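Local coordinates for protein peroxiredoxin (Mycobacterium tuberculosis, PDB 5EPF) that probably reduces hydrogen peroxide and organic hydroperoxides to water and alcohols, protecting the cell against oxidative stress, at residues V39-T53 with R73-F87. Numbering follows the deposited sequence. Where two conformers were deposited one is given.
With EDO (1,2-ethanediol), chain D.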
ATOM      1  N   VAL A  39       4.359   7.171  -4.302  1.00  7.75           N
ATOM      2  CA  VAL A  39       3.925   6.309  -3.201  1.00  7.67           C
ATOM      3  C   VAL A  39       3.729   4.897  -3.743  1.00  6.83           C
ATOM      4  O   VAL A  39       3.041   4.699  -4.752  1.00  7.69           O
ATOM      5  CB  VAL A  39       2.604   6.816  -2.583  1.00  8.93           C
ATOM      6  CG1 VAL A  39       1.949   5.725  -1.735  1.00 10.18           C
ATOM      7  CG2 VAL A  39       2.830   8.102  -1.744  1.00 10.55           C
ATOM      8  N   VAL A  40       4.281   3.908  -3.054  1.00  6.73           N
ATOM      9  CA  VAL A  40       4.001   2.507  -3.332  1.00  6.14           C
ATOM     10  C   VAL A  40       2.930   2.080  -2.328  1.00  6.12           C
ATOM     11  O   VAL A  40       3.213   1.905  -1.131  1.00  6.82           O
ATOM     12  CB  VAL A  40       5.262   1.644  -3.224  1.00  6.68           C
ATOM     13  CG1 VAL A  40       4.924   0.195  -3.577  1.00  8.04           C
ATOM     14  CG2 VAL A  40       6.352   2.178  -4.132  1.00  8.89           C
ATOM     15  N   LEU A  41       1.690   1.945  -2.815  1.00  5.98           N
ATOM     16  CA  LEU A  41       0.512   1.682  -1.988  1.00  5.41           C
ATOM     17  C   LEU A  41       0.223   0.189  -2.094  1.00  5.19           C
ATOM     18  O   LEU A  41      -0.181  -0.292  -3.158  1.00  6.30           O
ATOM     19  CB  LEU A  41      -0.688   2.496  -2.491  1.00  6.32           C
ATOM     20  CG  LEU A  41      -1.972   2.373  -1.667  1.00  6.56           C
ATOM     21  CD1 LEU A  41      -1.778   2.949  -0.254  1.00  7.97           C
ATOM     22  CD2 LEU A  41      -3.131   3.056  -2.398  1.00  8.72           C
ATOM     23  N   PHE A  42       0.481  -0.556  -1.022  1.00  5.79           N
ATOM     24  CA  PHE A  42       0.385  -2.008  -1.073  1.00  5.49           C
ATOM     25  C   PHE A  42      -0.798  -2.480  -0.238  1.00  5.61           C
ATOM     26  O   PHE A  42      -0.792  -2.351   0.993  1.00  6.39           O
ATOM     27  CB  PHE A  42       1.713  -2.724  -0.773  1.00  6.44           C
ATOM     28  CG  PHE A  42       2.241  -2.636   0.661  1.00  6.94           C
ATOM     29  CD1 PHE A  42       2.014  -3.676   1.565  1.00  7.26           C
ATOM     30  CD2 PHE A  42       3.059  -1.587   1.065  1.00  6.96           C
ATOM     31  CE1 PHE A  42       2.540  -3.637   2.852  1.00  8.01           C
ATOM     32  CE2 PHE A  42       3.588  -1.542   2.367  1.00  7.31           C
ATOM     33  CZ  PHE A  42       3.337  -2.578   3.237  1.00  8.03           C
ATOM     34  N   PHE A  43      -1.818  -3.012  -0.922  1.00  6.22           N
ATOM     35  CA  PHE A  43      -2.990  -3.588  -0.269  1.00  6.46           C
ATOM     36  C   PHE A  43      -2.652  -5.018   0.138  1.00  6.85           C
ATOM     37  O   PHE A  43      -2.217  -5.831  -0.690  1.00  7.08           O
ATOM     38  CB  PHE A  43      -4.158  -3.654  -1.252  1.00  7.44           C
ATOM     39  CG  PHE A  43      -4.854  -2.349  -1.499  1.00  7.57           C
ATOM     40  CD1 PHE A  43      -5.988  -1.990  -0.784  1.00  8.02           C
ATOM     41  CD2 PHE A  43      -4.399  -1.499  -2.498  1.00  7.61           C
ATOM     42  CE1 PHE A  43      -6.639  -0.775  -1.043  1.00  9.01           C
ATOM     43  CE2 PHE A  43      -5.041  -0.308  -2.784  1.00  8.86           C
ATOM     44  CZ  PHE A  43      -6.165   0.058  -2.051  1.00  9.08           C
ATOM     45  N   TYR A  44      -2.906  -5.343   1.399  1.00  7.13           N
ATOM     46  CA  TYR A  44      -2.696  -6.704   1.871  1.00  7.04           C
ATOM     47  C   TYR A  44      -3.954  -7.220   2.554  1.00  7.57           C
ATOM     48  O   TYR A  44      -4.696  -6.442   3.165  1.00  8.33           O
ATOM     49  CB  TYR A  44      -1.485  -6.820   2.816  1.00  7.94           C
ATOM     50  CG  TYR A  44      -1.494  -5.870   4.004  1.00  7.50           C
ATOM     51  CD1 TYR A  44      -2.163  -6.194   5.186  1.00  8.48           C
ATOM     52  CD2 TYR A  44      -0.797  -4.659   3.952  1.00  8.89           C
ATOM     53  CE1 TYR A  44      -2.144  -5.323   6.283  1.00  8.53           C
ATOM     54  CE2 TYR A  44      -0.787  -3.797   5.027  1.00  8.59           C
ATOM     55  CZ  TYR A  44      -1.449  -4.135   6.186  1.00  8.52           C
ATOM     56  OH  TYR A  44      -1.408  -3.266   7.241  1.00  9.52           O
ATOM     57  N   PRO A  45      -4.227  -8.527   2.458  1.00  8.05           N
ATOM     58  CA  PRO A  45      -5.514  -9.025   2.993  1.00  9.11           C
ATOM     59  C   PRO A  45      -5.679  -8.856   4.494  1.00  8.56           C
ATOM     60  O   PRO A  45      -6.755  -8.460   4.956  1.00  8.43           O
ATOM     61  CB  PRO A  45      -5.553 -10.504   2.553  1.00 10.33           C
ATOM     62  CG  PRO A  45      -4.535 -10.648   1.483  1.00 11.90           C
ATOM     63  CD  PRO A  45      -3.560  -9.511   1.581  1.00  8.23           C
ATOM     64  N   ALA A  46      -4.650  -9.172   5.272  1.00  8.05           N
ATOM     65  CA  ALA A  46      -4.838  -9.307   6.711  1.00  8.50           C
ATOM     66  C   ALA A  46      -3.515  -9.066   7.420  1.00  8.22           C
ATOM     67  O   ALA A  46      -2.573  -9.856   7.286  1.00  9.70           O
ATOM     68  CB  ALA A  46      -5.393 -10.689   7.064  1.00 10.22           C
ATOM     69  N   ALA A  47      -3.474  -7.999   8.209  1.00  7.63           N
ATOM     70  CA  ALA A  47      -2.334  -7.723   9.061  1.00  7.91           C
ATOM     71  C   ALA A  47      -1.989  -8.935   9.914  1.00  8.36           C
ATOM     72  O   ALA A  47      -2.872  -9.664  10.372  1.00  9.10           O
ATOM     73  CB  ALA A  47      -2.689  -6.547   9.969  1.00  8.62           C
ATOM     74  N   MET A  48      -0.685  -9.144  10.092  0.58  8.56           N
ATOM     75  CA  MET A  48      -0.061 -10.086  11.010  0.58 10.26           C
ATOM     76  C   MET A  48      -0.066 -11.533  10.533  0.58 10.30           C
ATOM     77  O   MET A  48       0.520 -12.361  11.211  0.58 10.38           O
ATOM     78  CB  MET A  48      -0.581  -9.978  12.452  0.58 11.39           C
ATOM     79  CG  MET A  48      -0.410  -8.572  12.992  0.58 12.00           C
ATOM     80  SD  MET A  48      -0.912  -8.384  14.697  0.58 12.06           S
ATOM     81  CE  MET A  48       0.150  -9.594  15.507  0.58 12.70           C
ATOM     82  N   THR A  49      -0.676 -11.854   9.402  1.00  9.67           N
ATOM     83  CA  THR A  49      -0.628 -13.220   8.904  1.00 10.70           C
ATOM     84  C   THR A  49       0.747 -13.449   8.295  1.00 11.32           C
ATOM     85  O   THR A  49       1.431 -12.485   7.938  1.00 12.28           O
ATOM     86  CB  THR A  49      -1.701 -13.483   7.850  1.00 13.91           C
ATOM     87  OG1 THR A  49      -1.474 -12.635   6.722  1.00 17.44           O
ATOM     88  CG2 THR A  49      -3.095 -13.276   8.450  1.00 16.12           C
ATOM     89  N   PRO A  50       1.190 -14.708   8.148  1.00 10.72           N
ATOM     90  CA  PRO A  50       2.586 -14.923   7.712  1.00 11.31           C
ATOM     91  C   PRO A  50       2.921 -14.330   6.350  1.00 11.10           C
ATOM     92  O   PRO A  50       4.006 -13.754   6.190  1.00 11.44           O
ATOM     93  CB  PRO A  50       2.736 -16.451   7.773  1.00 12.28           C
ATOM     94  CG  PRO A  50       1.755 -16.848   8.864  1.00 11.99           C
ATOM     95  CD  PRO A  50       0.564 -15.973   8.585  1.00 11.31           C
ATOM     96  N   GLY A  51       2.026 -14.431   5.365  1.00 11.40           N
ATOM     97  CA  GLY A  51       2.340 -13.891   4.052  1.00 11.55           C
ATOM     98  C   GLY A  51       2.377 -12.377   4.056  1.00  9.69           C
ATOM     99  O   GLY A  51       3.261 -11.765   3.450  1.00 10.26           O
ATOM    100  N   CYS A  52       1.428 -11.751   4.747  1.00  9.40           N
ATOM    101  CA  CYS A  52       1.418 -10.293   4.828  0.70  9.74           C
ATOM    102  C   CYS A  52       2.605  -9.789   5.646  1.00  9.36           C
ATOM    103  O   CYS A  52       3.193  -8.754   5.322  1.00  9.26           O
ATOM    104  CB  CYS A  52       0.065  -9.796   5.361  0.70 11.03           C
ATOM    105  SG  CYS A  52      -1.393 -10.206   4.295  0.70 10.59           S
ATOM    106  N   THR A  53       2.968 -10.503   6.712  1.00  9.22           N
ATOM    107  CA  THR A  53       4.169 -10.151   7.462  1.00  9.66           C
ATOM    108  C   THR A  53       5.412 -10.220   6.577  1.00  8.94           C
ATOM    109  O   THR A  53       6.247  -9.304   6.592  1.00  9.44           O
ATOM    110  CB  THR A  53       4.299 -11.079   8.669  1.00 10.92           C
ATOM    111  OG1 THR A  53       3.156 -10.903   9.511  1.00 11.83           O
ATOM    112  CG2 THR A  53       5.573 -10.791   9.446  1.00 11.28           C
ATOM    113  N   ARG A  73       6.583   4.238   0.983  1.00  8.84           N
ATOM    114  CA  ARG A  73       5.826   3.000   1.094  1.00  9.42           C
ATOM    115  C   ARG A  73       4.635   3.262   2.006  1.00  7.62           C
ATOM    116  O   ARG A  73       4.788   3.891   3.049  1.00  8.68           O
ATOM    117  CB  ARG A  73       6.729   1.952   1.802  1.00 13.09           C
ATOM    118  CG  ARG A  73       8.099   1.734   1.130  1.00 13.95           C
ATOM    119  CD  ARG A  73       9.138   1.227   2.113  1.00 14.14           C
ATOM    120  NE  ARG A  73       9.501   2.301   2.996  1.00 16.57           N
ATOM    121  CZ  ARG A  73      10.080   2.149   4.170  1.00 13.85           C
ATOM    122  NH1 ARG A  73      10.480   0.958   4.611  1.00 12.82           N
ATOM    123  NH2 ARG A  73      10.318   3.224   4.883  1.00 15.75           N
ATOM    124  N   VAL A  74       3.458   2.768   1.632  1.00  6.72           N
ATOM    125  CA  VAL A  74       2.246   2.903   2.440  1.00  6.54           C
ATOM    126  C   VAL A  74       1.475   1.592   2.344  1.00  5.45           C
ATOM    127  O   VAL A  74       1.057   1.192   1.249  1.00  6.48           O
ATOM    128  CB  VAL A  74       1.342   4.061   1.980  1.00  7.62           C
ATOM    129  CG1 VAL A  74       0.053   4.116   2.811  1.00  7.99           C
ATOM    130  CG2 VAL A  74       2.083   5.404   2.050  1.00  8.74           C
ATOM    131  N   GLY A  75       1.281   0.900   3.488  1.00  6.21           N
ATOM    132  CA  GLY A  75       0.441  -0.288   3.499  1.00  6.62           C
ATOM    133  C   GLY A  75      -1.008   0.080   3.723  1.00  6.30           C
ATOM    134  O   GLY A  75      -1.303   1.123   4.305  1.00  7.72           O
ATOM    135  N   ILE A  76      -1.920  -0.784   3.285  1.00  6.80           N
ATOM    136  CA  ILE A  76      -3.348  -0.517   3.433  1.00  6.85           C
ATOM    137  C   ILE A  76      -4.099  -1.837   3.473  1.00  7.19           C
ATOM    138  O   ILE A  76      -3.796  -2.774   2.721  1.00  7.24           O
ATOM    139  CB  ILE A  76      -3.856   0.438   2.320  1.00  6.97           C
ATOM    140  CG1 ILE A  76      -5.361   0.719   2.434  1.00  7.89           C
ATOM    141  CG2 ILE A  76      -3.459  -0.064   0.928  1.00  7.73           C
ATOM    142  CD1 ILE A  76      -5.840   1.823   1.496  1.00  9.35           C
ATOM    143  N   SER A  77      -5.074  -1.919   4.374  1.00  7.12           N
ATOM    144  CA  SER A  77      -5.969  -3.072   4.414  1.00  7.49           C
ATOM    145  C   SER A  77      -7.268  -2.630   5.080  1.00  6.98           C
ATOM    146  O   SER A  77      -7.390  -1.493   5.543  1.00  8.18           O
ATOM    147  CB  SER A  77      -5.354  -4.243   5.192  1.00  7.98           C
ATOM    148  OG  SER A  77      -5.375  -3.922   6.580  1.00  8.04           O
ATOM    149  N   THR A  78      -8.226  -3.555   5.174  1.00  8.14           N
ATOM    150  CA  THR A  78      -9.453  -3.271   5.906  1.00  8.87           C
ATOM    151  C   THR A  78      -9.320  -3.493   7.408  1.00  9.34           C
ATOM    152  O   THR A  78     -10.315  -3.348   8.120  1.00 10.87           O
ATOM    153  CB  THR A  78     -10.615  -4.110   5.366  1.00 10.11           C
ATOM    154  OG1 THR A  78     -10.292  -5.502   5.486  1.00 11.24           O
ATOM    155  CG2 THR A  78     -10.918  -3.751   3.917  1.00 11.67           C
ATOM    156  N   ASP A  79      -8.139  -3.848   7.909  1.00  8.05           N
ATOM    157  CA  ASP A  79      -7.992  -4.073   9.342  1.00  8.48           C
ATOM    158  C   ASP A  79      -8.204  -2.770  10.123  1.00  8.82           C
ATOM    159  O   ASP A  79      -7.867  -1.687   9.640  1.00  9.16           O
ATOM    160  CB  ASP A  79      -6.595  -4.602   9.631  1.00  9.01           C
ATOM    161  CG  ASP A  79      -6.373  -5.971   9.036  1.00  9.56           C
ATOM    162  OD1 ASP A  79      -7.074  -6.911   9.457  1.00 11.30           O
ATOM    163  OD2 ASP A  79      -5.519  -6.123   8.143  1.00 10.10           O
ATOM    164  N   PRO A  80      -8.742  -2.860  11.345  1.00  8.75           N
ATOM    165  CA  PRO A  80      -8.938  -1.661  12.172  0.55  9.28           C
ATOM    166  C   PRO A  80      -7.608  -1.028  12.561  1.00  8.30           C
ATOM    167  O   PRO A  80      -6.558  -1.679  12.600  1.00  8.71           O
ATOM    168  CB  PRO A  80      -9.657  -2.204  13.417  0.55 10.36           C
ATOM    169  CG  PRO A  80     -10.323  -3.439  12.961  0.55  9.99           C
ATOM    170  CD  PRO A  80      -9.390  -4.043  11.934  0.55  9.50           C
ATOM    171  N   VAL A  81      -7.672   0.270  12.877  1.00  8.96           N
ATOM    172  CA  VAL A  81      -6.493   1.019  13.316  1.00  9.80           C
ATOM    173  C   VAL A  81      -5.760   0.285  14.432  1.00  9.73           C
ATOM    174  O   VAL A  81      -4.530   0.185  14.419  1.00  9.80           O
ATOM    175  CB  VAL A  81      -6.911   2.444  13.742  1.00 10.21           C
ATOM    176  CG1 VAL A  81      -5.792   3.184  14.469  1.00 11.08           C
ATOM    177  CG2 VAL A  81      -7.353   3.253  12.515  1.00 11.01           C
ATOM    178  N   ARG A  82      -6.493  -0.244  15.416  1.00 10.31           N
ATOM    179  CA  ARG A  82      -5.816  -0.864  16.552  0.55 10.92           C
ATOM    180  C   ARG A  82      -5.006  -2.089  16.139  1.00 10.21           C
ATOM    181  O   ARG A  82      -3.961  -2.369  16.743  1.00 11.53           O
ATOM    182  CB  ARG A  82      -6.807  -1.193  17.675  0.55 12.35           C
ATOM    183  CG  ARG A  82      -7.754  -2.353  17.398  0.55 14.37           C
ATOM    184  CD  ARG A  82      -8.831  -2.450  18.492  0.55 17.29           C
ATOM    185  NE  ARG A  82      -9.701  -1.279  18.454  0.55 19.56           N
ATOM    186  CZ  ARG A  82     -10.807  -1.125  19.172  0.55 21.58           C
ATOM    187  NH1 ARG A  82     -11.201  -2.076  20.013  0.55 22.92           N
ATOM    188  NH2 ARG A  82     -11.515  -0.006  19.045  0.55 21.96           N
ATOM    189  N   LYS A  83      -5.449  -2.820  15.108  1.00  9.54           N
ATOM    190  CA  LYS A  83      -4.665  -3.961  14.649  1.00  9.71           C
ATOM    191  C   LYS A  83      -3.485  -3.513  13.800  1.00  8.94           C
ATOM    192  O   LYS A  83      -2.386  -4.066  13.921  1.00  9.07           O
ATOM    193  CB  LYS A  83      -5.537  -4.956  13.886  1.00  9.99           C
ATOM    194  CG  LYS A  83      -4.768  -6.245  13.570  1.00 10.98           C
ATOM    195  CD  LYS A  83      -5.664  -7.383  13.110  1.00 12.85           C
ATOM    196  CE  LYS A  83      -4.814  -8.646  12.955  1.00 13.98           C
ATOM    197  NZ  LYS A  83      -5.618  -9.862  12.755  1.00 16.17           N
ATOM    198  N   GLN A  84      -3.695  -2.514  12.938  1.00  8.63           N
ATOM    199  CA  GLN A  84      -2.573  -1.935  12.203  1.00  8.38           C
ATOM    200  C   GLN A  84      -1.517  -1.413  13.165  1.00  8.75           C
ATOM    201  O   GLN A  84      -0.317  -1.593  12.933  1.00  8.76           O
ATOM    202  CB  GLN A  84      -3.045  -0.798  11.287  1.00  8.50           C
ATOM    203  CG  GLN A  84      -4.158  -1.117  10.276  1.00  8.71           C
ATOM    204  CD  GLN A  84      -3.725  -2.023   9.137  1.00  8.64           C
ATOM    205  OE1 GLN A  84      -3.097  -3.061   9.343  1.00  8.70           O
ATOM    206  NE2 GLN A  84      -4.083  -1.638   7.920  1.00 10.38           N
ATOM    207  N   ALA A  85      -1.948  -0.775  14.263  1.00  8.95           N
ATOM    208  CA  ALA A  85      -1.003  -0.251  15.244  1.00  8.86           C
ATOM    209  C   ALA A  85      -0.137  -1.362  15.826  1.00  8.27           C
ATOM    210  O   ALA A  85       1.082  -1.216  15.944  1.00  8.97           O
ATOM    211  CB  ALA A  85      -1.742   0.493  16.358  1.00 10.42           C
ATOM    212  N   LYS A  86      -0.755  -2.487  16.205  1.00  8.58           N
ATOM    213  CA  LYS A  86       0.027  -3.589  16.771  1.00  9.33           C
ATOM    214  C   LYS A  86       0.971  -4.200  15.741  1.00  8.52           C
ATOM    215  O   LYS A  86       2.118  -4.528  16.063  1.00  9.34           O
ATOM    216  CB  LYS A  86      -0.881  -4.654  17.388  1.00 10.95           C
ATOM    217  CG  LYS A  86      -0.103  -5.712  18.202  1.00 12.73           C
ATOM    218  CD  LYS A  86       0.831  -5.115  19.281  1.00 13.41           C
ATOM    219  CE  LYS A  86       0.076  -4.378  20.349  1.00 13.73           C
ATOM    220  NZ  LYS A  86       0.985  -3.975  21.457  1.00 13.16           N
ATOM    221  N   PHE A  87       0.503  -4.374  14.505  1.00  8.19           N
ATOM    222  CA  PHE A  87       1.340  -4.925  13.441  1.00  8.49           C
ATOM    223  C   PHE A  87       2.581  -4.059  13.250  1.00  7.99           C
ATOM    224  O   PHE A  87       3.714  -4.561  13.218  1.00  8.06           O
ATOM    225  CB  PHE A  87       0.479  -4.936  12.173  1.00  8.74           C
ATOM    226  CG  PHE A  87       1.061  -5.646  10.966  1.00  8.50           C
ATOM    227  CD1 PHE A  87       2.011  -6.664  11.055  1.00  9.14           C
ATOM    228  CD2 PHE A  87       0.564  -5.305   9.707  1.00  8.76           C
ATOM    229  CE1 PHE A  87       2.462  -7.315   9.900  1.00 10.05           C
ATOM    230  CE2 PHE A  87       1.019  -5.938   8.558  1.00  9.34           C
ATOM    231  CZ  PHE A  87       1.963  -6.956   8.658  1.00  9.92           C
TER
HETATM  232  C1  EDO D 202     -10.017   1.685  15.965  1.00 24.80           C
HETATM  233  O1  EDO D 202      -9.316   0.442  15.910  1.00 21.44           O
HETATM  234  C2  EDO D 202      -9.633   2.438  17.229  1.00 28.12           C
HETATM  235  O2  EDO D 202      -8.221   2.636  17.245  1.00 29.61           O
HETATM  236  O   HOH W   1      -8.258  -6.302   3.914  1.00  9.39           O
HETATM  237  O   HOH W   2      -8.298  -8.412   7.266  1.00 13.57           O
HETATM  238  O   HOH W   3      -5.976  -9.379  10.147  1.00 21.11           O
HETATM  239  O   HOH W   4      -3.999 -11.864  11.779  1.00 27.79           O
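V74 N gives its hydrogen to V40 O, F42 N to V74 O, I76 N to F42 O and Y44 N to I76 O, joining strands 39-43 and 73-77 in parallel. Beyond the strands, D79 OD2 anchors the turn that begins at A46: it accepts A47 N at 2.8 Å, nearly straight at 174°, and S77 OG at 2.7 Å from the opposite face of the carboxylate. S77 OG in turn accepts D79 N in an ST turn, so this short hydroxyl helps fix the carboxylate. Y44 OH donates to Q84 OE1 at 2.7 Å, while Q84 NE2 reaches L98 O of the next strand. Waters bridge A47 O to K83 NZ.

These strands lie side by side in the central sheet of the thioredoxin fold, and the turn leads into helix 50-61 carrying C52, probably the cysteine that forms the sulfenic acid intermediate.

CH-pi contacts pair rings with neighbouring strand residues. G75, with no side chain, brings its CA flat over the F42 ring, 3.6 Å from the centroid. On the other sheet face, branched I76 sets CG2 over the F43 ring and against L41 CD1.

Among the aromatics, F87 turns its edge to the Y44 face in an offset edge-to-face pair, planes 75° apart. With CG anti to the backbone N (chi1 -172°), its ring lies against the 46-49 turn: M48 N sits over one face, and A47 CB meets F87 CD2 at 3.5 Å. Small A47 fits between ring and carboxylate.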